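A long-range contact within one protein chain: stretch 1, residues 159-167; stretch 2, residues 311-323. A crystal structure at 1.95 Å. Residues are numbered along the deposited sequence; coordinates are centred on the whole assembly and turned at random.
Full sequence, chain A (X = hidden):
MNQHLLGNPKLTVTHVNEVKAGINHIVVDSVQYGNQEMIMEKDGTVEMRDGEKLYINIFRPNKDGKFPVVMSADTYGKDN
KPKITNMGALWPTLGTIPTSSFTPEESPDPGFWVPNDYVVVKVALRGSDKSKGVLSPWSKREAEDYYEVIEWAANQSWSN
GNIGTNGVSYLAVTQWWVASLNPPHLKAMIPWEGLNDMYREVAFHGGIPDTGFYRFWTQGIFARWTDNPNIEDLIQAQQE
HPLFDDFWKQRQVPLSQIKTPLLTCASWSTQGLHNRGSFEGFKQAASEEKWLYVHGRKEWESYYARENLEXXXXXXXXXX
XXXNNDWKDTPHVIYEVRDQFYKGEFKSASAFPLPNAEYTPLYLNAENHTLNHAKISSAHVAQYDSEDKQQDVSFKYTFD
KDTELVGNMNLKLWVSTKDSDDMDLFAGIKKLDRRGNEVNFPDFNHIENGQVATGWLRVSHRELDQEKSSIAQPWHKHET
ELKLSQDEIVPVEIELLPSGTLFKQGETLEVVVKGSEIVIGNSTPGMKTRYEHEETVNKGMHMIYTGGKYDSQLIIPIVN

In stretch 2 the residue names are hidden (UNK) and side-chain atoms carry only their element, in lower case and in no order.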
# COMPACT_ATOMS: atom_id res chain seq x y z
N SER A 159 -24.06 -19.56 -6.15
CA SER A 159 -22.61 -19.60 -6.22
C SER A 159 -22.15 -20.82 -7.00
O SER A 159 -22.60 -21.94 -6.75
CB SER A 159 -22.02 -19.61 -4.82
OG SER A 159 -20.62 -19.87 -4.89
N ASN A 160 -21.22 -20.58 -7.91
CA ASN A 160 -20.58 -21.67 -8.64
C ASN A 160 -19.45 -22.32 -7.86
O ASN A 160 -18.73 -23.16 -8.42
CB ASN A 160 -20.10 -21.24 -10.05
CG ASN A 160 -18.76 -20.42 -10.02
OD1 ASN A 160 -18.24 -20.07 -8.97
ND2 ASN A 160 -18.23 -20.13 -11.19
N GLY A 161 -19.26 -21.90 -6.61
CA GLY A 161 -18.23 -22.50 -5.75
C GLY A 161 -16.88 -21.78 -5.73
O GLY A 161 -16.04 -22.09 -4.89
N ASN A 162 -16.65 -20.85 -6.66
CA ASN A 162 -15.40 -20.15 -6.81
C ASN A 162 -15.55 -18.70 -6.32
O ASN A 162 -16.27 -17.86 -6.94
CB ASN A 162 -14.92 -20.13 -8.29
CG ASN A 162 -14.72 -21.50 -8.86
OD1 ASN A 162 -14.60 -22.47 -8.11
ND2 ASN A 162 -14.70 -21.62 -10.20
N ILE A 163 -14.83 -18.40 -5.24
CA ILE A 163 -14.79 -17.07 -4.69
C ILE A 163 -13.43 -16.42 -4.99
O ILE A 163 -12.37 -17.04 -4.83
CB ILE A 163 -14.99 -17.08 -3.18
CG1 ILE A 163 -16.18 -17.97 -2.70
CG2 ILE A 163 -14.91 -15.64 -2.62
CD1 ILE A 163 -17.44 -17.99 -3.41
N GLY A 164 -13.49 -15.20 -5.44
CA GLY A 164 -12.33 -14.37 -5.63
C GLY A 164 -12.52 -13.07 -4.82
O GLY A 164 -13.58 -12.39 -4.88
N THR A 165 -11.48 -12.67 -4.11
CA THR A 165 -11.52 -11.43 -3.36
C THR A 165 -10.87 -10.29 -4.10
O THR A 165 -9.98 -10.50 -4.95
CB THR A 165 -10.89 -11.60 -1.99
OG1 THR A 165 -9.57 -12.10 -2.14
CG2 THR A 165 -11.73 -12.56 -1.08
N ASN A 166 -11.32 -9.06 -3.82
CA ASN A 166 -10.91 -7.92 -4.62
C ASN A 166 -11.18 -6.64 -3.87
O ASN A 166 -12.24 -6.51 -3.26
CB ASN A 166 -11.75 -7.92 -5.90
CG ASN A 166 -11.31 -6.93 -6.95
OD1 ASN A 166 -10.47 -6.06 -6.74
ND2 ASN A 166 -11.93 -7.05 -8.15
N GLY A 167 -10.28 -5.68 -3.95
CA GLY A 167 -10.51 -4.42 -3.31
C GLY A 167 -9.21 -3.70 -2.92
O GLY A 167 -8.14 -4.28 -3.00
N UNK A 311 -8.65 -5.73 -16.78
CA UNK A 311 -7.54 -6.61 -16.38
C UNK A 311 -8.00 -7.55 -15.25
O UNK A 311 -7.79 -8.78 -15.30
c UNK A 311 -5.09 -6.52 -15.46
c UNK A 311 -6.33 -5.75 -15.97
n UNK A 311 -2.53 -4.87 -16.81
n UNK A 311 -4.04 -4.28 -15.22
n UNK A 311 -3.29 -2.65 -16.72
c UNK A 311 -3.27 -3.93 -16.24
c UNK A 311 -4.13 -5.62 -14.68
N UNK A 312 -8.63 -6.95 -14.25
CA UNK A 312 -9.23 -7.70 -13.10
C UNK A 312 -10.19 -8.76 -13.61
O UNK A 312 -10.19 -9.90 -13.14
c UNK A 312 -9.97 -6.79 -12.14
c UNK A 312 -9.14 -5.74 -11.35
n UNK A 312 -9.62 -3.43 -10.79
c UNK A 312 -10.03 -4.68 -10.70
o UNK A 312 -11.06 -4.99 -10.10
N UNK A 313 -11.02 -8.37 -14.58
CA UNK A 313 -12.04 -9.25 -15.11
C UNK A 313 -11.40 -10.40 -15.92
O UNK A 313 -11.85 -11.52 -15.85
c UNK A 313 -15.27 -8.73 -18.84
n UNK A 313 -15.51 -10.25 -19.19
c UNK A 313 -13.08 -8.46 -15.97
c UNK A 313 -14.20 -9.35 -16.62
c UNK A 313 -15.25 -8.44 -17.37
N UNK A 314 -10.34 -10.11 -16.66
CA UNK A 314 -9.70 -11.14 -17.43
C UNK A 314 -9.10 -12.23 -16.47
O UNK A 314 -9.25 -13.43 -16.72
o UNK A 314 -7.93 -11.68 -18.98
c UNK A 314 -8.63 -10.57 -18.37
N UNK A 315 -8.51 -11.79 -15.38
CA UNK A 315 -7.94 -12.67 -14.34
C UNK A 315 -9.04 -13.50 -13.69
O UNK A 315 -8.92 -14.73 -13.60
c UNK A 315 -7.22 -11.79 -13.33
c UNK A 315 -5.09 -13.94 -11.02
c UNK A 315 -6.75 -12.80 -9.70
c UNK A 315 -7.25 -12.22 -10.86
c UNK A 315 -5.64 -13.68 -9.78
c UNK A 315 -5.59 -13.35 -12.17
c UNK A 315 -6.69 -12.49 -12.10
N UNK A 316 -10.13 -12.85 -13.33
CA UNK A 316 -11.24 -13.57 -12.70
C UNK A 316 -12.00 -14.47 -13.68
O UNK A 316 -12.51 -15.49 -13.26
c UNK A 316 -10.74 -12.76 -9.90
c UNK A 316 -11.24 -11.47 -7.91
c UNK A 316 -11.83 -12.23 -10.56
c UNK A 316 -12.21 -12.62 -11.99
c UNK A 316 -10.43 -12.37 -8.57
c UNK A 316 -12.36 -10.94 -8.58
c UNK A 316 -12.60 -11.27 -9.89
N UNK A 317 -12.11 -14.10 -14.95
CA UNK A 317 -12.76 -14.96 -15.92
C UNK A 317 -11.94 -16.25 -16.04
O UNK A 317 -12.50 -17.37 -16.16
o UNK A 317 -13.77 -12.56 -18.49
o UNK A 317 -14.75 -13.03 -16.56
c UNK A 317 -13.86 -13.21 -17.44
c UNK A 317 -12.83 -14.32 -17.31
N UNK A 318 -10.60 -16.11 -15.97
CA UNK A 318 -9.76 -17.34 -16.00
C UNK A 318 -9.96 -18.18 -14.74
O UNK A 318 -10.16 -19.38 -14.84
c UNK A 318 -6.79 -18.84 -15.45
c UNK A 318 -6.34 -19.67 -18.09
c UNK A 318 -5.71 -20.33 -17.06
c UNK A 318 -8.30 -16.98 -16.19
c UNK A 318 -7.41 -18.15 -16.48
c UNK A 318 -5.92 -19.94 -15.75
c UNK A 318 -7.18 -18.54 -17.78
N UNK A 319 -9.85 -17.56 -13.56
CA UNK A 319 -9.81 -18.32 -12.30
C UNK A 319 -11.18 -18.63 -11.70
O UNK A 319 -11.32 -19.68 -11.07
c UNK A 319 -5.55 -19.32 -12.09
o UNK A 319 -3.58 -18.44 -13.11
c UNK A 319 -4.85 -18.24 -12.59
c UNK A 319 -6.70 -16.82 -12.17
c UNK A 319 -6.82 -19.13 -11.64
c UNK A 319 -5.43 -16.99 -12.62
c UNK A 319 -8.84 -17.70 -11.24
c UNK A 319 -7.42 -17.88 -11.64
N UNK A 320 -12.16 -17.73 -11.83
CA UNK A 320 -13.45 -17.94 -11.23
C UNK A 320 -14.47 -18.52 -12.22
O UNK A 320 -15.33 -19.28 -11.81
c UNK A 320 -14.00 -16.65 -10.64
c UNK A 320 -12.70 -16.89 -8.48
c UNK A 320 -13.85 -14.65 -9.02
c UNK A 320 -13.11 -15.93 -9.64
N UNK A 321 -14.39 -18.14 -13.51
CA UNK A 321 -15.28 -18.73 -14.51
C UNK A 321 -14.64 -19.95 -15.16
O UNK A 321 -15.33 -20.69 -15.86
c UNK A 321 -15.68 -17.72 -15.61
c UNK A 321 -17.14 -15.75 -16.19
c UNK A 321 -16.60 -16.62 -15.10
n UNK A 321 -18.80 -13.95 -16.72
c UNK A 321 -18.21 -14.79 -15.65
N UNK A 322 -13.35 -20.16 -14.92
CA UNK A 322 -12.62 -21.25 -15.56
C UNK A 322 -12.67 -21.22 -17.08
O UNK A 322 -12.79 -22.22 -17.75
o UNK A 322 -13.09 -24.98 -13.38
c UNK A 322 -13.06 -22.61 -14.99
c UNK A 322 -12.93 -22.61 -13.47
o UNK A 322 -13.53 -23.89 -11.59
c UNK A 322 -13.23 -23.92 -12.78
N UNK A 323 -12.58 -20.01 -17.62
CA UNK A 323 -12.58 -19.79 -19.05
C UNK A 323 -11.16 -19.86 -19.58
O UNK A 323 -10.19 -19.42 -18.92
o UNK A 323 -14.79 -16.18 -19.90
c UNK A 323 -13.24 -18.43 -19.29
c UNK A 323 -13.33 -17.96 -20.68
c UNK A 323 -13.93 -16.54 -20.75
o UNK A 323 -13.47 -15.80 -21.64

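Position 311 has three carbons, a nitrogen, then a carbon carrying two more nitrogens. This guanidinium chain is Arg311. It does not reach stretch 1.

Position 312 has three carbons, the third carrying one oxygen and one nitrogen. Its terminal oxygen lies near Asn166 ND2. The chain is an amide of glutamine length, so this is Gln312. Its OE1 accepts a hydrogen bond from Asn166 ND2 at 3.0 Å. Its NE2 is bonded elsewhere in the structure.

Position 313 has four carbons in a row ending in nitrogen. It points away from the strand. It is Lys313.

Position 314 has one carbon and one oxygen. It is Ser314, out of reach.

Position 315 has one carbon and a ring of six carbons with no oxygen. It is Phe315. Its CB points toward stretch 1, yet the ring makes no contact.

Position 316 has the same atoms, but here the ring lies against the strand. It is Phe316. CZ is 3.7 Å from Gly164 C and 3.4 Å from Thr165 O, which sits at the ring edge.

Position 317 has two carbons, the second carrying two oxygens. It is Asp317. Its OD2 forms a salt bridge with Lys313 NZ at 3.0 Å, one helical turn back.

Position 318 is a carbon and a six-carbon ring without oxygen. It is Phe318, out of reach.

Position 319 is a similar ring bearing one oxygen. It is Tyr319, and its end leads away.

Position 320 has four carbons, forked at the second. Its branched carbons pack on the Gly164 backbone. It is Leu320. CD2 lies 3.6 Å from Gly164 N. Its backbone O accepts hydrogen bonds from Asn160 ND2 at 3.1 Å and Asn162 ND2 at 2.9 Å.

Position 321 has four carbons in a row ending in nitrogen. It points away and is Lys321.

Position 322 has three carbons, the third carrying two oxygens. One carboxylate oxygen meets Asn162 ND2. It is Glu322. OE2 accepts a hydrogen bond from Asn162 ND2 at 2.9 Å. Phi is positive here, as the chain leaves helical geometry.

Position 323 also has three carbons and two terminal oxygens. It is Glu323, out of reach.

The strand and helix run nearly antiparallel, with axes 9.7 Å apart at closest approach. Asparagine amides supply all four cross-stretch hydrogen bonds. Asn160 and Asn162 hold the C-terminal part of stretch 2, while Asn166 holds Gln312. Between these polar ends, Phe316 and Leu320 pack on Gly164. An ideal CB on Gly164 would lie 2.6 Å from Leu320 CD1 and 2.8 Å from Phe316 CE1, both clashes. The bare glycine backbone therefore lets the two side chains approach closely.

Stretch 2 (311-323) RQKSFFDFYLKEE
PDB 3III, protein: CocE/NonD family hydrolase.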